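Uncharacterized protein YjgB (Bacillus subtilis, PDB 4YGT) is of unknown function but is probably a secreted lipoprotein, and is the first structural representative of the DUF4309 family. Local coordinates at residues A[25-30]-A[155-160]; A[110-115]-A[142-147]; A[121-126]-A[130-135]. All coordinates share one frame; numbering follows the deposited sequence.

Contact 1: residues A[25-30]-A[155-160]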
loop_
_atom_site.group_PDB
_atom_site.type_symbol
_atom_site.label_atom_id
_atom_site.label_comp_id
_atom_site.label_asym_id
_atom_site.label_seq_id
_atom_site.Cartn_x
_atom_site.Cartn_y
_atom_site.Cartn_z
ATOM N N ASN A 25 1.591 9.441 7.218
ATOM C CA ASN A 25 0.977 9.693 8.524
ATOM C C ASN A 25 0.475 8.409 9.176
ATOM O O ASN A 25 0.978 8.066 10.245
ATOM C CB ASN A 25 -0.186 10.701 8.372
ATOM C CG ASN A 25 -0.985 11.050 9.631
ATOM O OD1 ASN A 25 -0.497 11.697 10.563
ATOM N ND2 ASN A 25 -2.279 10.743 9.626
ATOM N N THR A 26 -0.452 7.674 8.521
ATOM C CA THR A 26 -1.073 6.492 9.116
ATOM C C THR A 26 -0.097 5.321 9.226
ATOM O O THR A 26 -0.220 4.520 10.162
ATOM C CB THR A 26 -2.398 6.080 8.425
ATOM O OG1 THR A 26 -2.146 5.423 7.192
ATOM C CG2 THR A 26 -3.324 7.244 8.209
ATOM N N ALA A 27 0.889 5.258 8.335
ATOM C CA ALA A 27 1.964 4.242 8.344
ATOM C C ALA A 27 2.657 4.114 9.716
ATOM O O ALA A 27 3.059 3.015 10.066
ATOM C CB ALA A 27 2.993 4.572 7.289
ATOM N N TYR A 28 2.720 5.196 10.515
ATOM C CA TYR A 28 3.300 5.180 11.879
ATOM C C TYR A 28 2.453 4.361 12.895
ATOM O O TYR A 28 2.999 3.901 13.904
ATOM C CB TYR A 28 3.474 6.594 12.404
ATOM C CG TYR A 28 4.703 7.296 11.884
ATOM C CD1 TYR A 28 4.658 8.037 10.708
ATOM C CD2 TYR A 28 5.892 7.289 12.609
ATOM C CE1 TYR A 28 5.781 8.708 10.234
ATOM C CE2 TYR A 28 7.031 7.946 12.139
ATOM C CZ TYR A 28 6.968 8.657 10.952
ATOM O OH TYR A 28 8.070 9.333 10.500
ATOM N N LYS A 29 1.148 4.180 12.611
ATOM C CA LYS A 29 0.157 3.366 13.349
ATOM C C LYS A 29 0.156 1.901 12.872
ATOM O O LYS A 29 -0.588 1.089 13.429
ATOM C CB LYS A 29 -1.294 3.849 13.072
ATOM C CG LYS A 29 -1.796 5.177 13.546
ATOM C CD LYS A 29 -3.261 5.213 13.044
ATOM C CE LYS A 29 -4.101 6.383 13.478
ATOM N NZ LYS A 29 -5.483 6.303 12.922
ATOM N N GLY A 30 0.822 1.627 11.752
ATOM C CA GLY A 30 0.820 0.297 11.131
ATOM C C GLY A 30 -0.503 -0.001 10.437
ATOM O O GLY A 30 -0.993 -1.134 10.432
ATOM N N VAL A 155 1.695 0.660 -3.125
ATOM C CA VAL A 155 2.377 1.143 -1.926
ATOM C C VAL A 155 2.194 0.065 -0.871
ATOM O O VAL A 155 1.066 -0.329 -0.606
ATOM C CB VAL A 155 1.833 2.513 -1.475
ATOM C CG1 VAL A 155 2.619 3.044 -0.289
ATOM C CG2 VAL A 155 1.855 3.521 -2.617
ATOM N N ASN A 156 3.297 -0.471 -0.335
ATOM C CA ASN A 156 3.281 -1.525 0.683
ATOM C C ASN A 156 3.564 -1.017 2.078
ATOM O O ASN A 156 4.418 -0.156 2.264
ATOM C CB ASN A 156 4.297 -2.614 0.357
ATOM C CG ASN A 156 4.132 -3.252 -0.988
ATOM O OD1 ASN A 156 3.076 -3.162 -1.611
ATOM N ND2 ASN A 156 5.185 -3.915 -1.465
ATOM N N LEU A 157 2.855 -1.572 3.073
ATOM C CA LEU A 157 3.105 -1.266 4.474
ATOM C C LEU A 157 3.408 -2.540 5.224
ATOM O O LEU A 157 2.627 -3.483 5.160
ATOM C CB LEU A 157 1.933 -0.527 5.125
ATOM C CG LEU A 157 2.140 -0.056 6.575
ATOM C CD1 LEU A 157 3.213 1.001 6.678
ATOM C CD2 LEU A 157 0.872 0.448 7.136
ATOM N N LYS A 158 4.549 -2.572 5.941
ATOM C CA LYS A 158 4.920 -3.728 6.757
ATOM C C LYS A 158 5.731 -3.285 7.965
ATOM O O LYS A 158 6.176 -2.142 8.007
ATOM C CB LYS A 158 5.660 -4.811 5.936
ATOM C CG LYS A 158 6.999 -4.429 5.322
ATOM C CD LYS A 158 7.709 -5.697 4.856
ATOM C CE LYS A 158 8.822 -5.445 3.872
ATOM N NZ LYS A 158 9.110 -6.653 3.045
ATOM N N ALA A 159 5.929 -4.182 8.944
ATOM C CA ALA A 159 6.769 -3.875 10.105
ATOM C C ALA A 159 8.231 -3.880 9.714
ATOM O O ALA A 159 8.641 -4.677 8.848
ATOM C CB ALA A 159 6.531 -4.884 11.216
ATOM N N LYS A 160 9.018 -2.973 10.320
ATOM C CA LYS A 160 10.476 -2.906 10.133
ATOM C C LYS A 160 11.131 -4.228 10.607
ATOM O O LYS A 160 10.801 -4.696 11.725
ATOM C CB LYS A 160 11.097 -1.713 10.899
ATOM C CG LYS A 160 11.111 -0.389 10.130
ATOM C CD LYS A 160 12.401 0.409 10.353
ATOM C CE LYS A 160 12.507 1.044 11.737
ATOM N NZ LYS A 160 13.881 1.546 12.081
ATOM O OXT LYS A 160 11.946 -4.801 9.846
#
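Leu-157 meets the C-terminal end of helix 14-27 with both of its methyl carbons, packing the helix against one face of the antiparallel sheet from strand 152-159. One branch meets Ala-27 in the last turn, the other Gly-30 just beyond the helix. CD1 lies 3.6 Å from Ala-27 CB and also faces Ala-27 CA, while CD2 reaches the backbone just past the last turn, 3.6 Å from Gly-30 C. With CG anti to the backbone N (chi1 -175°), the isobutyl group stands off the strand toward the helix and its fork opens onto both residues. The contact is small, 126 Å² in all, and made by van der Waals packing alone, but its three residues are buried. Met-32 and Ile-41 also pack on Leu-157, and Ala-27 CB rests on Leu-142 of the adjoining strand 140-146 as well. Cutting the Leu-157 side chain back to an alanine here is likely to leave the methyl of Ala-27 and the backbone of Gly-30 without their partner on this strand, opening a gap under the helix end. The strand is held in position by backbone bonds from Leu-157 to Ile-91 and from Asn-156 to His-143, on its two neighbours in the sheet. On the helix side, Gly-30 closes the last turn in a Schellman motif with positive phi (74°), a conformation that favours glycine. Thr-26 OG1 is hydrogen-bonded to the carbonyl of Glu-31, just beyond the turn. Ala-27 to Gly-30 form a type I beta turn, in which Gly-30 N bonds Ala-27 O at 3.1 Å.

Contact 2: residues A[110-115]-A[142-147]; sequences EVLQKQ and LHFVIG
Helix 109-116 packs on the antiparallel sheet through Leu-112, whose forked end sits on the ring of Phe-144 in strand 140-146. The CD2 methyl carbon stands over the middle of the ring, 3.5 Å from the centroid of Phe-144 and 1° off the ring normal, a CH-pi contact centred on one aromatic face. All six ring carbons therefore lie at nearly the same distance from it, with Leu-112 CD2 to Phe-144 CZ at 3.8 Å. The other branch, CD1, comes down beside the root of the ring, 3.8 Å from Phe-144 CB, and continues more loosely toward the next side chain on this face of the strand, with Leu-112 CD1 4.5 Å from Ile-146 CD1. The phenylalanine has CG anti to its carbonyl carbon (chi1 -65°), which swings the ring out toward the helix, and chi2 of 90° turns its face to receive the leucine.

This is helix-on-sheet packing in the DUF4309 domain, with Leu-112 as the one residue of 110-115 that touches 142-147. The same leucine also meets Tyr-133 and Tyr-135 of strand 131-137 and Val-20 of helix 14-27, so its side chain lies where two helices and two strands converge. Val-155 of strand 152-159 packs on Phe-144 as well. Backbone bonding to Tyr-133 fixes Phe-144 in the sheet. The side chain of His-143 leaves the strand on the side turned from the helix, where it packs on Val-134 and Lys-158 of the two flanking strands. On the helix side, Val-111 N is hydrogen-bonded to Thr-108 OG1, and Lys-114 N bonds Glu-110 O at 2.9 Å.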
loop_
_atom_site.group_PDB
_atom_site.type_symbol
_atom_site.label_atom_id
_atom_site.label_comp_id
_atom_site.label_asym_id
_atom_site.label_seq_id
_atom_site.Cartn_x
_atom_site.Cartn_y
_atom_site.Cartn_z
ATOM N N GLU A 110 9.426 12.243 -7.476
ATOM C CA GLU A 110 9.652 13.662 -7.205
ATOM C C GLU A 110 8.593 14.204 -6.229
ATOM O O GLU A 110 8.944 15.001 -5.358
ATOM C CB GLU A 110 9.722 14.503 -8.508
ATOM C CG GLU A 110 8.402 14.707 -9.239
ATOM C CD GLU A 110 8.473 14.649 -10.751
ATOM O OE1 GLU A 110 9.095 15.559 -11.350
ATOM O OE2 GLU A 110 7.876 13.716 -11.337
ATOM N N VAL A 111 7.313 13.760 -6.338
ATOM C CA VAL A 111 6.288 14.223 -5.392
ATOM C C VAL A 111 6.624 13.637 -4.014
ATOM O O VAL A 111 6.346 14.281 -3.010
ATOM C CB VAL A 111 4.802 13.989 -5.794
ATOM C CG1 VAL A 111 4.471 14.595 -7.155
ATOM C CG2 VAL A 111 4.412 12.524 -5.727
ATOM N N LEU A 112 7.297 12.464 -3.986
ATOM C CA LEU A 112 7.759 11.799 -2.770
ATOM C C LEU A 112 8.833 12.640 -2.103
ATOM O O LEU A 112 8.891 12.701 -0.878
ATOM C CB LEU A 112 8.290 10.384 -3.069
ATOM C CG LEU A 112 7.260 9.298 -3.408
ATOM C CD1 LEU A 112 7.948 7.980 -3.685
ATOM C CD2 LEU A 112 6.252 9.108 -2.276
ATOM N N GLN A 113 9.654 13.328 -2.918
ATOM C CA GLN A 113 10.698 14.233 -2.456
ATOM C C GLN A 113 10.038 15.534 -1.940
ATOM O O GLN A 113 10.296 15.917 -0.799
ATOM C CB GLN A 113 11.720 14.490 -3.586
ATOM C CG GLN A 113 12.884 15.438 -3.242
ATOM C CD GLN A 113 13.920 14.851 -2.309
ATOM O OE1 GLN A 113 14.377 13.711 -2.465
ATOM N NE2 GLN A 113 14.350 15.650 -1.343
ATOM N N LYS A 114 9.141 16.168 -2.744
ATOM C CA LYS A 114 8.431 17.417 -2.382
ATOM C C LYS A 114 7.533 17.250 -1.141
ATOM O O LYS A 114 7.272 18.231 -0.434
ATOM C CB LYS A 114 7.567 17.928 -3.559
ATOM C CG LYS A 114 7.210 19.425 -3.487
ATOM C CD LYS A 114 6.348 19.891 -4.666
ATOM C CE LYS A 114 6.031 21.371 -4.624
ATOM N NZ LYS A 114 7.191 22.212 -5.031
ATOM N N GLN A 115 7.066 16.027 -0.875
ATOM C CA GLN A 115 6.176 15.832 0.251
ATOM C C GLN A 115 6.872 15.207 1.463
ATOM O O GLN A 115 6.674 15.704 2.571
ATOM C CB GLN A 115 4.946 14.997 -0.157
ATOM C CG GLN A 115 4.071 15.638 -1.248
ATOM C CD GLN A 115 3.592 17.040 -0.940
ATOM O OE1 GLN A 115 3.072 17.338 0.147
ATOM N NE2 GLN A 115 3.726 17.925 -1.913
ATOM N N LEU A 142 7.028 2.196 4.679
ATOM C CA LEU A 142 6.186 2.404 3.500
ATOM C C LEU A 142 7.024 2.205 2.285
ATOM O O LEU A 142 8.012 2.928 2.101
ATOM C CB LEU A 142 5.631 3.814 3.471
ATOM C CG LEU A 142 4.302 4.109 4.016
ATOM C CD1 LEU A 142 3.967 5.529 3.695
ATOM C CD2 LEU A 142 3.234 3.196 3.431
ATOM N N HIS A 143 6.655 1.229 1.473
ATOM C CA HIS A 143 7.370 0.870 0.265
ATOM C C HIS A 143 6.604 1.383 -0.942
ATOM O O HIS A 143 5.583 0.793 -1.303
ATOM C CB HIS A 143 7.516 -0.655 0.199
ATOM C CG HIS A 143 8.375 -1.246 1.271
ATOM N ND1 HIS A 143 9.622 -1.775 0.985
ATOM C CD2 HIS A 143 8.121 -1.422 2.588
ATOM C CE1 HIS A 143 10.087 -2.240 2.129
ATOM N NE2 HIS A 143 9.221 -2.050 3.123
ATOM N N PHE A 144 7.045 2.516 -1.527
ATOM C CA PHE A 144 6.405 3.042 -2.736
ATOM C C PHE A 144 7.037 2.345 -3.940
ATOM O O PHE A 144 8.188 2.640 -4.279
ATOM C CB PHE A 144 6.530 4.560 -2.842
ATOM C CG PHE A 144 5.818 5.327 -1.768
ATOM C CD1 PHE A 144 6.466 5.661 -0.584
ATOM C CD2 PHE A 144 4.504 5.754 -1.949
ATOM C CE1 PHE A 144 5.818 6.417 0.396
ATOM C CE2 PHE A 144 3.849 6.489 -0.958
ATOM C CZ PHE A 144 4.517 6.829 0.201
ATOM N N VAL A 145 6.310 1.395 -4.559
ATOM C CA VAL A 145 6.843 0.617 -5.687
ATOM C C VAL A 145 6.483 1.315 -7.018
ATOM O O VAL A 145 5.348 1.241 -7.480
ATOM C CB VAL A 145 6.378 -0.862 -5.615
ATOM C CG1 VAL A 145 6.941 -1.679 -6.760
ATOM C CG2 VAL A 145 6.756 -1.495 -4.278
ATOM N N ILE A 146 7.480 1.978 -7.626
ATOM C CA ILE A 146 7.367 2.747 -8.873
ATOM C C ILE A 146 7.736 1.859 -10.075
ATOM O O ILE A 146 8.735 1.132 -10.050
ATOM C CB ILE A 146 8.253 4.033 -8.776
ATOM C CG1 ILE A 146 7.993 4.812 -7.443
ATOM C CG2 ILE A 146 8.142 4.941 -10.017
ATOM C CD1 ILE A 146 6.788 5.796 -7.386
ATOM N N GLY A 147 6.911 1.935 -11.115
ATOM C CA GLY A 147 7.079 1.152 -12.335
ATOM C C GLY A 147 8.119 1.688 -13.294
ATOM O O GLY A 147 8.966 2.497 -12.899
#

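Contact 3: residues A[121-126]-A[130-135]; sequences RVLTVP and EIDYVY
Arg-121 pairs with Val-134 and Leu-123 with Asp-132 as the two hydrogen-bonded pairs of an antiparallel beta hairpin, in which strand 121-124 forms one edge of the sheet. Each pair has two backbone bonds: Val-134 N reaches Arg-121 O at 2.8 Å, and Leu-123 N reaches Asp-132 O at 3.0 Å. Between them Val-122 faces Tyr-133 as a non-hydrogen-bonded pair, and the CA of Val-122 makes a CA-H...O contact with Asp-132 O.

Apolar contacts form on both faces. On one, Val-122 sends CG1 against Ile-131 CG1, a tight 3.5 Å approach with the side chains roughly perpendicular, and CG2 toward Tyr-133 CD2. On the other, Leu-123 CD1 lies 3.8 Å from Val-134 CG2.

The charged ends find partners outside the two segments. Arg-121 NH1, which comes obliquely within 3.4 Å of Val-134 CG1, forms a salt bridge with Asp-136 further along the partner strand. Asp-132, with CG anti to the backbone N (chi1 177°), hydrogen-bonds His-143 ND1 on the next strand through OD2. Glu-130 OE1 bonds Thr-128 OG1 in the turn.

Toward the turn the direct bonds give way to water. A water accepts from Val-125 N at 2.8 Å and donates to Glu-130 O at 2.7 Å, while Val-125 CG2 also lies against Glu-130 O.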
loop_
_atom_site.group_PDB
_atom_site.type_symbol
_atom_site.label_atom_id
_atom_site.label_comp_id
_atom_site.label_asym_id
_atom_site.label_seq_id
_atom_site.Cartn_x
_atom_site.Cartn_y
_atom_site.Cartn_z
ATOM N N ARG A 121 15.670 4.502 1.722
ATOM C CA ARG A 121 16.255 3.420 0.913
ATOM C C ARG A 121 15.677 3.342 -0.463
ATOM O O ARG A 121 14.473 3.562 -0.633
ATOM C CB ARG A 121 15.874 2.065 1.551
ATOM C CG ARG A 121 16.814 1.471 2.553
ATOM C CD ARG A 121 16.116 0.256 3.151
ATOM N NE ARG A 121 16.208 0.233 4.612
ATOM C CZ ARG A 121 15.331 0.809 5.427
ATOM N NH1 ARG A 121 14.286 1.458 4.937
ATOM N NH2 ARG A 121 15.500 0.747 6.741
ATOM N N VAL A 122 16.470 2.846 -1.408
ATOM C CA VAL A 122 15.984 2.516 -2.736
ATOM C C VAL A 122 16.371 1.043 -2.917
ATOM O O VAL A 122 17.545 0.703 -2.785
ATOM C CB VAL A 122 16.440 3.463 -3.866
ATOM C CG1 VAL A 122 15.901 2.989 -5.207
ATOM C CG2 VAL A 122 15.963 4.887 -3.604
ATOM N N LEU A 123 15.367 0.163 -3.077
ATOM C CA LEU A 123 15.554 -1.290 -3.160
ATOM C C LEU A 123 15.035 -1.892 -4.461
ATOM O O LEU A 123 14.110 -1.364 -5.092
ATOM C CB LEU A 123 14.837 -2.016 -1.994
ATOM C CG LEU A 123 15.229 -1.768 -0.534
ATOM C CD1 LEU A 123 14.201 -2.404 0.399
ATOM C CD2 LEU A 123 16.609 -2.336 -0.211
ATOM N N THR A 124 15.577 -3.062 -4.796
ATOM C CA THR A 124 15.224 -3.832 -5.984
ATOM C C THR A 124 13.958 -4.652 -5.638
ATOM O O THR A 124 13.678 -4.881 -4.446
ATOM C CB THR A 124 16.474 -4.651 -6.441
ATOM O OG1 THR A 124 16.320 -5.105 -7.788
ATOM C CG2 THR A 124 16.841 -5.808 -5.497
ATOM N N VAL A 125 13.155 -5.013 -6.662
ATOM C CA VAL A 125 11.940 -5.810 -6.455
ATOM C C VAL A 125 12.191 -7.192 -7.121
ATOM O O VAL A 125 12.476 -7.241 -8.330
ATOM C CB VAL A 125 10.616 -5.130 -6.951
ATOM C CG1 VAL A 125 9.394 -5.996 -6.640
ATOM C CG2 VAL A 125 10.441 -3.728 -6.363
ATOM N N PRO A 126 12.116 -8.315 -6.351
ATOM C CA PRO A 126 12.345 -9.640 -6.966
ATOM C C PRO A 126 11.257 -10.022 -7.969
ATOM O O PRO A 126 10.064 -9.795 -7.713
ATOM C CB PRO A 126 12.354 -10.605 -5.772
ATOM C CG PRO A 126 11.583 -9.899 -4.697
ATOM C CD PRO A 126 11.825 -8.429 -4.901
ATOM N N GLU A 130 10.431 -3.185 -11.262
ATOM C CA GLU A 130 10.034 -2.044 -10.422
ATOM C C GLU A 130 11.135 -1.584 -9.444
ATOM O O GLU A 130 12.030 -2.361 -9.072
ATOM C CB GLU A 130 8.789 -2.382 -9.618
ATOM C CG GLU A 130 7.493 -2.454 -10.412
ATOM C CD GLU A 130 6.449 -3.315 -9.726
ATOM O OE1 GLU A 130 6.821 -4.399 -9.227
ATOM O OE2 GLU A 130 5.274 -2.896 -9.641
ATOM N N ILE A 131 11.044 -0.310 -9.014
ATOM C CA ILE A 131 11.967 0.210 -8.023
ATOM C C ILE A 131 11.142 0.711 -6.817
ATOM O O ILE A 131 10.096 1.352 -6.948
ATOM C CB ILE A 131 13.023 1.214 -8.561
ATOM C CG1 ILE A 131 14.311 1.152 -7.716
ATOM C CG2 ILE A 131 12.502 2.646 -8.740
ATOM C CD1 ILE A 131 15.258 -0.092 -8.058
ATOM N N ASP A 132 11.582 0.307 -5.656
ATOM C CA ASP A 132 10.916 0.568 -4.393
ATOM C C ASP A 132 11.607 1.692 -3.604
ATOM O O ASP A 132 12.736 1.521 -3.140
ATOM C CB ASP A 132 10.932 -0.759 -3.620
ATOM C CG ASP A 132 10.362 -0.801 -2.230
ATOM O OD1 ASP A 132 9.709 0.184 -1.823
ATOM O OD2 ASP A 132 10.572 -1.820 -1.545
ATOM N N TYR A 133 10.906 2.832 -3.435
ATOM C CA TYR A 133 11.340 3.963 -2.609
ATOM C C TYR A 133 10.816 3.742 -1.173
ATOM O O TYR A 133 9.604 3.796 -0.952
ATOM C CB TYR A 133 10.810 5.277 -3.193
ATOM C CG TYR A 133 11.455 5.665 -4.501
ATOM C CD1 TYR A 133 10.981 5.166 -5.710
ATOM C CD2 TYR A 133 12.529 6.552 -4.538
ATOM C CE1 TYR A 133 11.550 5.544 -6.924
ATOM C CE2 TYR A 133 13.122 6.923 -5.745
ATOM C CZ TYR A 133 12.632 6.409 -6.937
ATOM O OH TYR A 133 13.176 6.773 -8.141
ATOM N N VAL A 134 11.706 3.414 -0.216
ATOM C CA VAL A 134 11.295 3.090 1.153
ATOM C C VAL A 134 11.439 4.288 2.089
ATOM O O VAL A 134 12.509 4.889 2.172
ATOM C CB VAL A 134 12.056 1.865 1.724
ATOM C CG1 VAL A 134 11.482 1.426 3.065
ATOM C CG2 VAL A 134 12.065 0.706 0.746
ATOM N N TYR A 135 10.358 4.587 2.833
ATOM C CA TYR A 135 10.280 5.622 3.871
ATOM C C TYR A 135 10.046 4.959 5.230
ATOM O O TYR A 135 9.075 4.237 5.374
ATOM C CB TYR A 135 9.159 6.637 3.555
ATOM C CG TYR A 135 9.564 7.637 2.494
ATOM C CD1 TYR A 135 10.217 8.816 2.834
ATOM C CD2 TYR A 135 9.322 7.390 1.145
ATOM C CE1 TYR A 135 10.618 9.728 1.858
ATOM C CE2 TYR A 135 9.701 8.303 0.162
ATOM C CZ TYR A 135 10.350 9.473 0.523
ATOM O OH TYR A 135 10.735 10.376 -0.445
HETATM O O HOH W 1 13.087 -4.806 -9.438
#

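How the contacts relate
All three contacts reach one antiparallel sheet, in which strands 152-159, 140-146, 131-137 and 121-124 stand side by side in that order. Contact 3 is the hairpin at the sheet's edge; contacts 1 and 2 bring helices 14-27 and 109-116 onto it. Along the chain they are nested: contact 3 lies inside the loop closed by contact 2, and contact 2 inside that closed by contact 1. Contact 2 touches both others, its centre about 14 Å from that of contact 1 and 10 Å from that of contact 3, whereas contacts 1 and 3 do not meet. Strand 140-146 thus lies between the C-terminal strand 152-159 and the hairpin strand 131-137, with helices 14-27 and 109-116 both touching it.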